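Local coordinates for hypothetical protein (Legionella pneumophila subsp. pneumophila, PDB 4JX2) that is of unknown function but is probably secreted, carries a DUF5624 domain and combines alpha helices with a beta sheet in an unusual way, at residues A[141-145]-A[193-197]. Numbering follows the deposited sequence.
Sequences MENLL and MSDVL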
# COMPACT_ATOMS: atom_id res chain seq x y z
N MSE A 141 -8.20 -7.31 33.80
CA MSE A 141 -7.98 -6.04 34.50
C MSE A 141 -7.25 -6.26 35.83
O MSE A 141 -6.33 -5.50 36.14
CB MSE A 141 -9.27 -5.27 34.74
CG MSE A 141 -8.99 -3.80 35.07
SE MSE A 141 -10.52 -2.79 35.63
CE MSE A 141 -11.05 -2.13 33.97
N GLU A 142 -7.62 -7.32 36.58
CA GLU A 142 -6.96 -7.64 37.85
C GLU A 142 -5.44 -7.83 37.62
O GLU A 142 -4.62 -7.31 38.39
CB GLU A 142 -7.59 -8.89 38.47
CG GLU A 142 -7.01 -9.27 39.83
CD GLU A 142 -5.64 -9.93 39.90
OE1 GLU A 142 -5.26 -10.69 38.97
OE2 GLU A 142 -4.93 -9.69 40.91
N ASN A 143 -5.08 -8.57 36.56
CA ASN A 143 -3.70 -8.85 36.20
C ASN A 143 -3.00 -7.59 35.71
O ASN A 143 -1.86 -7.35 36.11
CB ASN A 143 -3.65 -9.94 35.15
CG ASN A 143 -2.26 -10.26 34.76
OD1 ASN A 143 -1.52 -10.95 35.50
ND2 ASN A 143 -1.86 -9.71 33.62
N LEU A 144 -3.69 -6.78 34.87
CA LEU A 144 -3.19 -5.51 34.37
C LEU A 144 -2.85 -4.59 35.57
O LEU A 144 -1.75 -4.04 35.60
CB LEU A 144 -4.20 -4.85 33.43
CG LEU A 144 -3.71 -3.59 32.70
CD1 LEU A 144 -2.47 -3.87 31.85
CD2 LEU A 144 -4.79 -3.02 31.82
N LEU A 145 -3.76 -4.49 36.57
CA LEU A 145 -3.56 -3.69 37.77
C LEU A 145 -2.35 -4.22 38.59
O LEU A 145 -1.50 -3.42 39.02
CB LEU A 145 -4.86 -3.69 38.60
CG LEU A 145 -4.82 -3.19 40.06
CD1 LEU A 145 -4.18 -1.83 40.18
CD2 LEU A 145 -6.21 -3.11 40.61
N MSE A 193 -8.36 1.43 38.00
CA MSE A 193 -8.73 0.02 37.85
C MSE A 193 -9.26 -0.54 39.16
O MSE A 193 -10.27 -1.26 39.15
CB MSE A 193 -7.56 -0.81 37.37
CG MSE A 193 -7.24 -0.55 35.93
SE MSE A 193 -5.68 -1.54 35.34
CE MSE A 193 -5.12 -0.23 34.09
N SER A 194 -8.63 -0.15 40.28
CA SER A 194 -9.03 -0.56 41.61
C SER A 194 -10.49 -0.15 41.89
O SER A 194 -11.28 -0.98 42.36
CB SER A 194 -8.09 0.05 42.65
OG SER A 194 -8.47 -0.35 43.95
N ASP A 195 -10.84 1.11 41.54
CA ASP A 195 -12.15 1.72 41.71
C ASP A 195 -13.21 1.03 40.88
O ASP A 195 -14.34 0.91 41.33
CB ASP A 195 -12.08 3.22 41.36
CG ASP A 195 -11.34 4.07 42.39
OD1 ASP A 195 -11.13 3.58 43.54
OD2 ASP A 195 -10.99 5.23 42.07
N VAL A 196 -12.84 0.55 39.68
CA VAL A 196 -13.75 -0.16 38.77
C VAL A 196 -14.06 -1.56 39.36
O VAL A 196 -15.24 -1.94 39.45
CB VAL A 196 -13.16 -0.25 37.33
CG1 VAL A 196 -13.84 -1.34 36.50
CG2 VAL A 196 -13.23 1.11 36.63
N LEU A 197 -13.01 -2.30 39.79
CA LEU A 197 -13.12 -3.64 40.35
C LEU A 197 -13.77 -3.62 41.75
O LEU A 197 -14.37 -4.62 42.16
CB LEU A 197 -11.75 -4.34 40.40
CG LEU A 197 -11.04 -4.56 39.06
CD1 LEU A 197 -9.56 -4.77 39.27
CD2 LEU A 197 -11.64 -5.70 38.28
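Met193 lays its side chain across that of Met141, the two selenomethionines passing at a slant with Met141 CG and Met193 CG 3.8 Å apart. The selenium of Met193 rests against the backbone N and CA of Leu145 and against its CB, while its methyl CE reaches Leu144, with 3.6 Å between Met193 CE and Leu144 CD2. In the other direction, with CG anti to the amide nitrogen (chi1 -162°) and chi2 also extended, Met141 carries its selenium to Val196, where Met141 SE and Val196 CG1 are 3.7 Å apart, and also to CG of Leu197; the bend at chi3 then lays CE on the same valine methyl. This is antiparallel helix packing within the DUF5624 region: segments 141-145 and 193-197, of helices 136-155 and 175-197, run at 150°, their axes 10.2 Å apart, with no hydrogen bond between them. Leu123 of helix 119-131 touches both selenomethionines, extending the apolar core to a third helix. Beside the crossed pair, Leu145 sends CD2 to the backbone of Ser194 and to Leu197 CD1, 4.0 Å from Leu145 CD2. The buried hydroxyl of Ser194 is hydrogen-bonded to the carbonyl oxygen of Gln430, near the C-terminus; the preceding residue, Ile429, packs on Leu145.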